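Nucleoside diphosphate kinase (Pyrobaculum aerophilum, PDB 1XQI) probably transfers the gamma-phosphate of ATP to nucleoside diphosphates by a ping-pong mechanism through a phosphorylated active-site intermediate, with magnesium as cofactor. Local coordinates at residues 37-42 / 132-137; 75-80 / 90-95; 84-89 / 160-165. The protein carries 6 engineered substitutions. All blocks are in the same frame, centred on the assembly; numbering follows the deposited sequence.

Contact 1: 37-42 / 132-137. Engineered in segment 37-42: Lys40 (natural residue Glu).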
ATOM      1  N   SER A  37      -4.804   5.484   7.695  1.00 26.98           N
ATOM      2  CA  SER A  37      -4.999   6.795   8.312  1.00 26.90           C
ATOM      3  C   SER A  37      -4.788   6.843   9.864  1.00 26.94           C
ATOM      4  O   SER A  37      -4.216   7.792  10.399  1.00 26.54           O
ATOM      5  CB  SER A  37      -6.332   7.406   7.892  1.00 26.31           C
ATOM      6  OG  SER A  37      -6.709   8.402   8.821  1.00 29.44           O
ATOM      7  N   ARG A  38      -5.241   5.824  10.587  1.00 27.61           N
ATOM      8  CA  ARG A  38      -5.070   5.815  12.043  1.00 27.88           C
ATOM      9  C   ARG A  38      -3.592   5.788  12.426  1.00 28.42           C
ATOM     10  O   ARG A  38      -3.206   6.428  13.423  1.00 28.67           O
ATOM     11  CB  ARG A  38      -5.815   4.668  12.687  1.00 26.89           C
ATOM     12  CG  ARG A  38      -7.063   4.316  11.958  1.00 31.54           C
ATOM     13  CD  ARG A  38      -8.351   4.869  12.549  1.00 36.87           C
ATOM     14  NE  ARG A  38      -8.720   4.056  13.699  1.00 40.62           N
ATOM     15  CZ  ARG A  38      -9.956   3.795  14.130  1.00 39.28           C
ATOM     16  NH1 ARG A  38     -11.061   4.279  13.527  1.00 35.45           N
ATOM     17  NH2 ARG A  38     -10.057   3.034  15.210  1.00 37.23           N
ATOM     18  N   PHE A  39      -2.757   5.106  11.632  1.00 27.20           N
ATOM     19  CA  PHE A  39      -1.369   4.967  12.018  1.00 27.05           C
ATOM     20  C   PHE A  39      -0.610   6.259  11.686  1.00 27.66           C
ATOM     21  O   PHE A  39       0.182   6.756  12.476  1.00 27.78           O
ATOM     22  CB  PHE A  39      -0.738   3.732  11.363  1.00 26.53           C
ATOM     23  CG  PHE A  39      -1.389   2.414  11.773  1.00 26.67           C
ATOM     24  CD1 PHE A  39      -1.755   1.464  10.811  1.00 27.87           C
ATOM     25  CD2 PHE A  39      -1.638   2.113  13.122  1.00 27.47           C
ATOM     26  CE1 PHE A  39      -2.324   0.220  11.196  1.00 27.07           C
ATOM     27  CE2 PHE A  39      -2.225   0.876  13.525  1.00 27.53           C
ATOM     28  CZ  PHE A  39      -2.567  -0.072  12.561  1.00 27.26           C
ATOM     29  N   LYS A  40      -0.886   6.821  10.515  1.00 28.14           N
ATOM     30  CA  LYS A  40      -0.319   8.096  10.096  1.00 27.90           C
ATOM     31  C   LYS A  40      -0.671   9.169  11.129  1.00 28.49           C
ATOM     32  O   LYS A  40       0.179   9.976  11.514  1.00 28.82           O
ATOM     33  CB  LYS A  40      -0.872   8.515   8.728  1.00 27.76           C
ATOM     34  CG  LYS A  40      -0.664  10.016   8.433  1.00 28.23           C
ATOM     35  CD  LYS A  40      -1.279  10.460   7.134  1.00 27.74           C
ATOM     36  CE  LYS A  40      -2.705  10.955   7.287  1.00 28.03           C
ATOM     37  NZ  LYS A  40      -3.278  11.244   5.902  1.00 30.08           N
ATOM     38  N   LYS A  41      -1.919   9.169  11.601  1.00 27.71           N
ATOM     39  CA  LYS A  41      -2.306  10.184  12.549  1.00 27.05           C
ATOM     40  C   LYS A  41      -1.610  10.072  13.873  1.00 26.31           C
ATOM     41  O   LYS A  41      -1.434  11.073  14.531  1.00 27.32           O
ATOM     42  CB  LYS A  41      -3.817  10.281  12.701  1.00 27.09           C
ATOM     43  CG  LYS A  41      -4.362  11.082  11.611  1.00 28.03           C
ATOM     44  CD  LYS A  41      -5.833  10.812  11.366  1.00 36.06           C
ATOM     45  CE  LYS A  41      -6.312  11.783  10.238  1.00 35.73           C
ATOM     46  NZ  LYS A  41      -7.733  11.563   9.991  1.00 36.75           N
ATOM     47  N   ALA A  42      -1.166   8.884  14.244  1.00 25.40           N
ATOM     48  CA  ALA A  42      -0.549   8.679  15.548  1.00 24.83           C
ATOM     49  C   ALA A  42       0.918   9.087  15.521  1.00 24.47           C
ATOM     50  O   ALA A  42       1.536   9.280  16.567  1.00 23.53           O
ATOM     51  CB  ALA A  42      -0.690   7.210  15.984  1.00 24.11           C
ATOM     52  N   ARG A 132      -0.509  -2.609  18.821  1.00 27.67           N
ATOM     53  CA  ARG A 132      -1.400  -3.436  19.619  1.00 27.51           C
ATOM     54  C   ARG A 132      -2.503  -2.645  20.340  1.00 26.18           C
ATOM     55  O   ARG A 132      -3.669  -3.079  20.365  1.00 26.26           O
ATOM     56  CB  ARG A 132      -0.610  -4.280  20.594  1.00 28.89           C
ATOM     57  CG  ARG A 132      -0.046  -5.526  19.980  1.00 31.84           C
ATOM     58  CD  ARG A 132       0.911  -6.149  20.980  1.00 37.90           C
ATOM     59  NE  ARG A 132       0.486  -7.505  21.281  1.00 43.28           N
ATOM     60  CZ  ARG A 132      -0.004  -7.881  22.454  1.00 44.70           C
ATOM     61  NH1 ARG A 132      -0.124  -7.002  23.457  1.00 45.51           N
ATOM     62  NH2 ARG A 132      -0.365  -9.138  22.621  1.00 45.26           N
ATOM     63  N   LYS A 133      -2.159  -1.486  20.898  1.00 24.57           N
ATOM     64  CA  LYS A 133      -3.152  -0.641  21.557  1.00 23.31           C
ATOM     65  C   LYS A 133      -4.204  -0.142  20.550  1.00 24.40           C
ATOM     66  O   LYS A 133      -5.424  -0.262  20.802  1.00 24.65           O
ATOM     67  CB  LYS A 133      -2.501   0.528  22.316  1.00 22.89           C
ATOM     68  CG  LYS A 133      -3.432   1.257  23.319  1.00 20.97           C
ATOM     69  CD  LYS A 133      -2.897   2.657  23.724  1.00 21.90           C
ATOM     70  CE  LYS A 133      -2.424   3.450  22.443  1.00 23.12           C
ATOM     71  NZ  LYS A 133      -1.965   4.819  22.731  1.00 23.04           N
ATOM     72  N   LEU A 134      -3.743   0.403  19.419  1.00 23.73           N
ATOM     73  CA  LEU A 134      -4.647   0.948  18.419  1.00 24.14           C
ATOM     74  C   LEU A 134      -5.624  -0.086  17.817  1.00 24.36           C
ATOM     75  O   LEU A 134      -6.754   0.264  17.440  1.00 24.45           O
ATOM     76  CB  LEU A 134      -3.854   1.626  17.313  1.00 23.94           C
ATOM     77  CG  LEU A 134      -3.618   3.133  17.369  1.00 26.01           C
ATOM     78  CD1 LEU A 134      -3.372   3.589  18.771  1.00 25.86           C
ATOM     79  CD2 LEU A 134      -2.458   3.579  16.453  1.00 25.23           C
ATOM     80  N   VAL A 135      -5.187  -1.346  17.729  1.00 23.96           N
ATOM     81  CA  VAL A 135      -5.929  -2.405  17.054  1.00 22.60           C
ATOM     82  C   VAL A 135      -7.046  -2.932  17.919  1.00 23.83           C
ATOM     83  O   VAL A 135      -8.162  -3.160  17.422  1.00 22.96           O
ATOM     84  CB  VAL A 135      -4.982  -3.525  16.648  1.00 23.21           C
ATOM     85  CG1 VAL A 135      -5.674  -4.884  16.568  1.00 21.16           C
ATOM     86  CG2 VAL A 135      -4.306  -3.172  15.357  1.00 20.35           C
ATOM     87  N   GLY A 136      -6.752  -3.113  19.219  1.00 24.83           N
ATOM     88  CA  GLY A 136      -7.715  -3.605  20.188  1.00 25.48           C
ATOM     89  C   GLY A 136      -7.646  -5.105  20.413  1.00 27.07           C
ATOM     90  O   GLY A 136      -6.895  -5.813  19.721  1.00 27.02           O
ATOM     91  N   PRO A 137      -8.397  -5.611  21.417  1.00 28.23           N
ATOM     92  CA  PRO A 137      -8.357  -7.039  21.763  1.00 28.86           C
ATOM     93  C   PRO A 137      -8.846  -7.934  20.654  1.00 29.31           C
ATOM     94  O   PRO A 137      -9.520  -7.534  19.724  1.00 29.79           O
ATOM     95  CB  PRO A 137      -9.357  -7.159  22.935  1.00 28.23           C
ATOM     96  CG  PRO A 137     -10.306  -6.035  22.704  1.00 29.26           C
ATOM     97  CD  PRO A 137      -9.349  -4.891  22.282  1.00 28.28           C
TER
HETATM   98  O   HOH W   1      -7.343   3.176  16.070  1.00 24.84           O

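Contact 2: 75-80 / 90-95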
ATOM      1  N   GLN A  75      -6.095 -23.917  24.100  1.00 48.59           N
ATOM      2  CA  GLN A  75      -6.799 -23.661  25.370  1.00 49.54           C
ATOM      3  C   GLN A  75      -7.883 -22.569  25.245  1.00 49.70           C
ATOM      4  O   GLN A  75      -8.997 -22.728  25.741  1.00 49.75           O
ATOM      5  CB  GLN A  75      -5.794 -23.308  26.463  1.00 49.64           C
ATOM      6  CG  GLN A  75      -5.420 -24.496  27.363  1.00 52.76           C
ATOM      7  CD  GLN A  75      -3.932 -24.512  27.759  1.00 56.31           C
ATOM      8  OE1 GLN A  75      -3.282 -25.573  27.754  1.00 56.75           O
ATOM      9  NE2 GLN A  75      -3.377 -23.324  28.070  1.00 55.51           N
ATOM     10  N   LYS A  76      -7.559 -21.483  24.552  1.00 50.05           N
ATOM     11  CA  LYS A  76      -8.490 -20.375  24.337  1.00 50.35           C
ATOM     12  C   LYS A  76      -9.764 -20.857  23.628  1.00 49.51           C
ATOM     13  O   LYS A  76     -10.876 -20.549  24.094  1.00 49.96           O
ATOM     14  CB  LYS A  76      -7.769 -19.237  23.601  1.00 50.65           C
ATOM     15  CG  LYS A  76      -8.629 -18.176  22.921  1.00 52.41           C
ATOM     16  CD  LYS A  76      -7.779 -16.901  22.621  1.00 52.55           C
ATOM     17  CE  LYS A  76      -8.188 -16.219  21.310  1.00 55.46           C
ATOM     18  NZ  LYS A  76      -9.671 -16.144  21.142  1.00 55.35           N
ATOM     19  N   LEU A  77      -9.608 -21.654  22.561  1.00 47.86           N
ATOM     20  CA  LEU A  77     -10.755 -22.273  21.875  1.00 46.62           C
ATOM     21  C   LEU A  77     -11.531 -23.251  22.771  1.00 46.26           C
ATOM     22  O   LEU A  77     -12.763 -23.319  22.705  1.00 45.52           O
ATOM     23  CB  LEU A  77     -10.326 -22.963  20.562  1.00 46.51           C
ATOM     24  CG  LEU A  77     -11.397 -23.711  19.728  1.00 46.56           C
ATOM     25  CD1 LEU A  77     -12.624 -22.844  19.387  1.00 45.95           C
ATOM     26  CD2 LEU A  77     -10.842 -24.277  18.448  1.00 46.19           C
ATOM     27  N   LEU A  78     -10.798 -23.996  23.596  1.00 45.88           N
ATOM     28  CA  LEU A  78     -11.393 -24.953  24.511  1.00 46.62           C
ATOM     29  C   LEU A  78     -12.205 -24.256  25.607  1.00 47.71           C
ATOM     30  O   LEU A  78     -13.315 -24.706  25.941  1.00 47.63           O
ATOM     31  CB  LEU A  78     -10.339 -25.902  25.112  1.00 46.29           C
ATOM     32  CG  LEU A  78      -9.694 -26.977  24.206  1.00 45.31           C
ATOM     33  CD1 LEU A  78      -8.618 -27.701  24.950  1.00 43.27           C
ATOM     34  CD2 LEU A  78     -10.704 -27.968  23.631  1.00 42.78           C
ATOM     35  N   LYS A  79     -11.666 -23.153  26.134  1.00 48.58           N
ATOM     36  CA  LYS A  79     -12.394 -22.304  27.077  1.00 49.78           C
ATOM     37  C   LYS A  79     -13.646 -21.736  26.393  1.00 50.66           C
ATOM     38  O   LYS A  79     -14.751 -21.786  26.969  1.00 50.88           O
ATOM     39  CB  LYS A  79     -11.501 -21.172  27.620  1.00 49.65           C
ATOM     40  N   ALA A  80     -13.472 -21.221  25.167  1.00 51.09           N
ATOM     41  CA  ALA A  80     -14.589 -20.757  24.359  1.00 51.35           C
ATOM     42  C   ALA A  80     -15.679 -21.841  24.248  1.00 52.19           C
ATOM     43  O   ALA A  80     -16.825 -21.606  24.659  1.00 52.78           O
ATOM     44  CB  ALA A  80     -14.121 -20.267  22.990  1.00 50.79           C
ATOM     45  N   ALA A  90     -17.073 -33.701  19.715  1.00 37.67           N
ATOM     46  CA  ALA A  90     -18.147 -33.797  18.689  1.00 36.74           C
ATOM     47  C   ALA A  90     -17.903 -32.796  17.577  1.00 36.46           C
ATOM     48  O   ALA A  90     -18.116 -33.101  16.364  1.00 36.49           O
ATOM     49  CB  ALA A  90     -19.555 -33.605  19.289  1.00 35.50           C
ATOM     50  N   LYS A  91     -17.409 -31.621  17.979  1.00 36.04           N
ATOM     51  CA  LYS A  91     -17.195 -30.510  17.040  1.00 35.71           C
ATOM     52  C   LYS A  91     -16.012 -30.658  16.083  1.00 35.23           C
ATOM     53  O   LYS A  91     -16.174 -30.411  14.880  1.00 36.04           O
ATOM     54  CB  LYS A  91     -17.115 -29.178  17.762  1.00 36.05           C
ATOM     55  CG  LYS A  91     -17.112 -27.967  16.839  1.00 37.48           C
ATOM     56  CD  LYS A  91     -18.471 -27.729  16.155  1.00 38.54           C
ATOM     57  CE  LYS A  91     -18.632 -26.257  15.851  1.00 37.96           C
ATOM     58  NZ  LYS A  91     -19.568 -26.072  14.746  1.00 39.77           N
ATOM     59  N   ILE A  92     -14.837 -31.043  16.597  1.00 33.38           N
ATOM     60  CA  ILE A  92     -13.616 -31.046  15.790  1.00 31.27           C
ATOM     61  C   ILE A  92     -12.802 -32.329  15.952  1.00 31.51           C
ATOM     62  O   ILE A  92     -11.666 -32.423  15.465  1.00 32.11           O
ATOM     63  CB  ILE A  92     -12.707 -29.827  16.088  1.00 31.27           C
ATOM     64  CG1 ILE A  92     -12.610 -29.560  17.601  1.00 28.50           C
ATOM     65  CG2 ILE A  92     -13.149 -28.589  15.303  1.00 29.44           C
ATOM     66  CD1 ILE A  92     -11.461 -28.623  17.976  1.00 31.96           C
ATOM     67  N   GLY A  93     -13.341 -33.293  16.676  1.00 31.03           N
ATOM     68  CA  GLY A  93     -12.720 -34.602  16.763  1.00 31.85           C
ATOM     69  C   GLY A  93     -11.666 -34.818  17.840  1.00 32.64           C
ATOM     70  O   GLY A  93     -11.254 -35.972  18.075  1.00 33.44           O
ATOM     71  N   THR A  94     -11.214 -33.745  18.493  1.00 32.13           N
ATOM     72  CA  THR A  94     -10.210 -33.885  19.552  1.00 32.47           C
ATOM     73  C   THR A  94     -10.430 -32.876  20.694  1.00 33.41           C
ATOM     74  O   THR A  94     -11.053 -31.845  20.488  1.00 34.07           O
ATOM     75  CB  THR A  94      -8.761 -33.718  18.999  1.00 32.33           C
ATOM     76  OG1 THR A  94      -7.828 -33.746  20.094  1.00 31.93           O
ATOM     77  CG2 THR A  94      -8.601 -32.384  18.240  1.00 31.05           C
ATOM     78  N   ASP A  95      -9.911 -33.146  21.883  1.00 34.12           N
ATOM     79  CA  ASP A  95      -9.822 -32.080  22.907  1.00 35.56           C
ATOM     80  C   ASP A  95      -8.383 -31.823  23.354  1.00 35.20           C
ATOM     81  O   ASP A  95      -8.163 -31.184  24.390  1.00 36.01           O
ATOM     82  CB  ASP A  95     -10.720 -32.347  24.138  1.00 36.06           C
ATOM     83  CG  ASP A  95     -10.423 -33.698  24.825  1.00 39.17           C
ATOM     84  OD1 ASP A  95     -11.278 -34.135  25.626  1.00 44.40           O
ATOM     85  OD2 ASP A  95      -9.367 -34.327  24.579  1.00 40.58           O
TER

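Contact 3: 84-89 / 160-165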
ATOM      1  N   LEU A  84     -19.696 -21.894  25.875  1.00 52.98           N
ATOM      2  CA  LEU A  84     -20.761 -22.168  24.916  1.00 51.75           C
ATOM      3  C   LEU A  84     -21.408 -23.563  25.102  1.00 50.48           C
ATOM      4  O   LEU A  84     -22.449 -23.865  24.521  1.00 49.42           O
ATOM      5  CB  LEU A  84     -20.229 -22.028  23.472  1.00 52.38           C
ATOM      6  CG  LEU A  84     -20.015 -20.670  22.766  1.00 53.99           C
ATOM      7  CD1 LEU A  84     -21.361 -19.905  22.532  1.00 54.45           C
ATOM      8  CD2 LEU A  84     -18.926 -19.753  23.444  1.00 54.73           C
ATOM      9  N   GLY A  85     -20.789 -24.425  25.896  1.00 49.29           N
ATOM     10  CA  GLY A  85     -21.307 -25.784  26.036  1.00 48.48           C
ATOM     11  C   GLY A  85     -21.200 -26.616  24.761  1.00 47.93           C
ATOM     12  O   GLY A  85     -21.977 -27.574  24.566  1.00 47.12           O
ATOM     13  N   ILE A  86     -20.255 -26.246  23.874  1.00 47.17           N
ATOM     14  CA  ILE A  86     -19.895 -27.126  22.732  1.00 45.93           C
ATOM     15  C   ILE A  86     -18.899 -28.205  23.183  1.00 44.67           C
ATOM     16  O   ILE A  86     -17.929 -27.924  23.902  1.00 44.84           O
ATOM     17  CB  ILE A  86     -19.287 -26.380  21.513  1.00 46.60           C
ATOM     18  CG1 ILE A  86     -20.100 -25.123  21.133  1.00 46.81           C
ATOM     19  CG2 ILE A  86     -19.138 -27.359  20.316  1.00 46.73           C
ATOM     20  CD1 ILE A  86     -19.256 -23.992  20.476  1.00 44.86           C
ATOM     21  N   ASP A  87     -19.158 -29.440  22.788  1.00 43.03           N
ATOM     22  CA  ASP A  87     -18.213 -30.512  23.062  1.00 42.02           C
ATOM     23  C   ASP A  87     -17.161 -30.544  21.922  1.00 40.91           C
ATOM     24  O   ASP A  87     -17.471 -30.918  20.786  1.00 40.13           O
ATOM     25  CB  ASP A  87     -18.937 -31.859  23.231  1.00 41.44           C
ATOM     26  CG  ASP A  87     -17.991 -33.032  23.191  1.00 43.15           C
ATOM     27  OD1 ASP A  87     -18.448 -34.147  22.862  1.00 45.29           O
ATOM     28  OD2 ASP A  87     -16.778 -32.850  23.466  1.00 45.70           O
ATOM     29  N   PRO A  88     -15.913 -30.178  22.242  1.00 40.14           N
ATOM     30  CA  PRO A  88     -14.871 -30.120  21.213  1.00 39.38           C
ATOM     31  C   PRO A  88     -14.664 -31.488  20.530  1.00 38.65           C
ATOM     32  O   PRO A  88     -14.303 -31.554  19.364  1.00 37.69           O
ATOM     33  CB  PRO A  88     -13.612 -29.682  21.988  1.00 39.23           C
ATOM     34  CG  PRO A  88     -13.941 -29.881  23.460  1.00 39.86           C
ATOM     35  CD  PRO A  88     -15.414 -29.885  23.608  1.00 39.82           C
ATOM     36  N   ARG A  89     -14.945 -32.570  21.239  1.00 38.88           N
ATOM     37  CA  ARG A  89     -14.812 -33.905  20.637  1.00 39.63           C
ATOM     38  C   ARG A  89     -15.840 -34.177  19.527  1.00 38.34           C
ATOM     39  O   ARG A  89     -15.500 -34.796  18.519  1.00 37.82           O
ATOM     40  CB  ARG A  89     -14.811 -35.017  21.701  1.00 39.92           C
ATOM     41  CG  ARG A  89     -13.553 -35.034  22.599  1.00 41.56           C
ATOM     42  CD  ARG A  89     -13.485 -36.285  23.432  1.00 42.27           C
ATOM     43  NE  ARG A  89     -14.424 -36.182  24.541  1.00 48.89           N
ATOM     44  CZ  ARG A  89     -14.122 -36.333  25.839  1.00 51.34           C
ATOM     45  NH1 ARG A  89     -12.878 -36.638  26.251  1.00 49.75           N
ATOM     46  NH2 ARG A  89     -15.095 -36.178  26.740  1.00 50.11           N
ATOM     47  N   ALA A 160     -17.739 -17.441  15.219  1.00 37.37           N
ATOM     48  CA  ALA A 160     -16.635 -18.120  14.566  1.00 38.71           C
ATOM     49  C   ALA A 160     -16.620 -19.645  14.892  1.00 39.87           C
ATOM     50  O   ALA A 160     -16.511 -20.487  13.978  1.00 39.08           O
ATOM     51  CB  ALA A 160     -15.305 -17.449  14.904  1.00 38.35           C
ATOM     52  N   ALA A 161     -16.761 -19.990  16.175  1.00 41.47           N
ATOM     53  CA  ALA A 161     -16.868 -21.395  16.597  1.00 43.88           C
ATOM     54  C   ALA A 161     -18.088 -22.064  15.956  1.00 45.37           C
ATOM     55  O   ALA A 161     -17.951 -23.037  15.209  1.00 46.54           O
ATOM     56  CB  ALA A 161     -16.901 -21.522  18.139  1.00 43.81           C
ATOM     57  N   GLU A 162     -19.280 -21.519  16.182  1.00 46.61           N
ATOM     58  CA  GLU A 162     -20.449 -22.117  15.569  1.00 47.80           C
ATOM     59  C   GLU A 162     -20.090 -22.449  14.104  1.00 46.56           C
ATOM     60  O   GLU A 162     -20.432 -23.508  13.623  1.00 47.53           O
ATOM     61  CB  GLU A 162     -21.687 -21.193  15.690  1.00 49.23           C
ATOM     62  CG  GLU A 162     -22.937 -21.756  16.445  1.00 54.03           C
ATOM     63  CD  GLU A 162     -22.701 -21.976  17.973  1.00 61.43           C
ATOM     64  OE1 GLU A 162     -22.146 -23.064  18.339  1.00 61.58           O
ATOM     65  OE2 GLU A 162     -23.090 -21.075  18.793  1.00 62.00           O
ATOM     66  N   GLU A 163     -19.333 -21.584  13.430  1.00 45.13           N
ATOM     67  CA  GLU A 163     -19.155 -21.675  11.963  1.00 43.85           C
ATOM     68  C   GLU A 163     -17.847 -22.355  11.493  1.00 41.77           C
ATOM     69  O   GLU A 163     -17.489 -22.225  10.324  1.00 40.93           O
ATOM     70  CB  GLU A 163     -19.234 -20.271  11.316  1.00 44.06           C
ATOM     71  CG  GLU A 163     -20.599 -19.540  11.305  1.00 44.75           C
ATOM     72  CD  GLU A 163     -20.537 -18.231  10.465  1.00 45.71           C
ATOM     73  OE1 GLU A 163     -19.414 -17.705  10.280  1.00 47.68           O
ATOM     74  OE2 GLU A 163     -21.584 -17.721   9.978  1.00 45.09           O
ATOM     75  N   GLY A 164     -17.135 -23.057  12.388  1.00 39.97           N
ATOM     76  CA  GLY A 164     -15.899 -23.779  12.020  1.00 37.63           C
ATOM     77  C   GLY A 164     -14.901 -22.914  11.242  1.00 36.34           C
ATOM     78  O   GLY A 164     -14.575 -23.200  10.079  1.00 36.33           O
ATOM     79  N   ARG A 165     -14.459 -21.830  11.889  1.00 34.60           N
ATOM     80  CA  ARG A 165     -13.493 -20.845  11.347  1.00 32.02           C
ATOM     81  C   ARG A 165     -12.894 -19.978  12.489  1.00 31.23           C
ATOM     82  O   ARG A 165     -13.333 -20.037  13.642  1.00 31.07           O
ATOM     83  CB  ARG A 165     -14.110 -19.981  10.230  1.00 31.22           C
ATOM     84  CG  ARG A 165     -15.330 -19.193  10.639  1.00 30.05           C
ATOM     85  CD  ARG A 165     -15.651 -18.038   9.677  1.00 31.03           C
ATOM     86  NE  ARG A 165     -16.811 -17.268  10.155  1.00 31.35           N
ATOM     87  CZ  ARG A 165     -16.765 -16.243  11.017  1.00 29.93           C
ATOM     88  NH1 ARG A 165     -15.611 -15.792  11.488  1.00 31.31           N
ATOM     89  NH2 ARG A 165     -17.881 -15.642  11.379  1.00 27.38           N
TER

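Contact 1: 37-42 / 132-137
Phe39 and Leu134 join two helices of the ferredoxin-like alpha/beta sandwich, 32-42 and 127-135. Phe39 and Val135 also touch Leu20 of strand 17-22, in the antiparallel sheet. The closest CA atoms of the two segments, of Arg38 and Leu134, are 8.0 Å apart.

The apolar part rests mainly on one methyl group. Leu134 CD2 lies at the edge of the Phe39 ring, near its plane, 3.7 Å from Phe39 CD2. The side chains lie alongside each other, pointing opposite ways. Phe39 CG is anti to its own carbonyl carbon (chi1 -62°), which swings the ring edge to the leucine. Ala42 CB reaches the same methyl, Leu134 CD2, at 4.1 Å, one helical turn after Arg38. Ile148 of helix 148-152 packs on Phe39 as well.

No direct hydrogen bond links the two segments. The charged end of Arg38 is held by a salt bridge to Asp151. Gly136 ends helix 127-135 with positive phi. Its carbonyl and that of Pro137 receive weak hydrogen bonds from Arg149, which, like Arg132, probably binds ATP, as in related kinases.

The polar link is a water. It accepts from Arg38 NH2 at 2.9 Å and donates to Leu134 O at 3.3 Å.

Contact 2: 75-80 / 90-95
Leu78 and Asp95 meet where helix 67-84 passes the chain that follows helix 88-92. The contact is made of van der Waals touches, methyl to carbonyl and methyl to methyl. No hydrogen bond crosses it.

Leu78 uses both of its methyl groups. CG is anti to the carbonyl carbon (chi1 -71°). This turns the branch to the backbone of Asp95. Leu78 CD1 lies 3.6 Å from Asp95 O, a van der Waals contact of a methyl with a carbonyl oxygen. The other methyl, Leu78 CD2, is 4.4 Å from Asp95 CB. The leucine thus touches both the main chain and the first side-chain carbon of Asp95. The carboxylate is turned to Arg89, with which OD1 forms a salt bridge. Pro88 packs on both Leu78 and Asp95.

Leu77 takes a different rotamer. Its CG is anti to the backbone N (chi1 178°), and this carries the branch out to Ile92. The two side chains meet by their end methyls, with Leu77 CD2 4.4 Å from Ile92 CD1. The touch is loose, but helix 97-112 adds to it: Val100 packs on both Leu77 and Ile92.

Gly93 follows the helix with positive phi and turns the chain. Asp95 is thereby brought round to Leu78, while Ile92 faces Leu77.

All of this lies within the insert, residues 68-100. The arrangement is that of two consecutive helices joined by a short link. Helix 88-92 runs across helix 67-84, and the turn at Gly93 brings the chain after it back to the first helix.

Contact 3: 84-89 / 160-165
A Schellman motif and an N-cap shape the insert side of this contact, where Ile86 meets Ala161 and Glu162 at the end of helix 157-162. The insert, residues 68-100, here touches a part of the chain outside itself. Gly85, with positive phi, closes helix 67-84. Asp87 caps helix 88-92: its OD2 accepts from Arg89 N at 2.9 Å, with the donor well above the carboxylate plane. Ile86 sits in the short link between these two helix ends.

Ile86 reaches across with CD1. CG1 is anti to the carbonyl carbon (chi1 -47°), and from there the chain runs on to helix 157-162. Ile86 CD1 lies 4.1 Å from Ala161 CB, an apolar touch. Tyr81 of helix 67-84 packs on both residues.

The same methyl, Ile86 CD1, is 3.7 Å from Glu162 OE1. The glutamate chain bends at chi2 (67°), which turns its carboxylate toward the end of Ile86. The other oxygen, Glu162 OE2, comes within 4.3 Å of Leu84 CD1. These are van der Waals contacts, and no hydrogen bond passes between the segments.

A second Schellman motif, with Gly164 as its C-prime residue, ends helix 157-162. Arg165, whose N closes this motif on Ala160 O, forms salt bridges with Glu163 and Asp155. Two nitrogens of Arg165, NE and NH2, grip one oxygen side-on: Glu163 OE1 is 2.6 Å from NE and 2.8 Å from NH2.

Contact 1 and the pair formed by contacts 2 and 3 lie on opposite sides of the chain's centre. Contact 1 is partly buried, joins helices of the sandwich beside the sheet, and includes Arg132, a probable ATP-binding residue. Contact 2 is a surface contact within the insert. Contact 3 is partly buried and ties the insert to helix 157-162. Contacts 2 and 3 have centres about 7 Å apart and share helix 88-92. Polar bonds join them directly, from Lys91 to Glu162 and from Asp95 to Arg89. Contact 1 adds a bridging water to its apolar touch, whereas contacts 2 and 3 combine methyl-to-methyl touches with methyls set against oxygens.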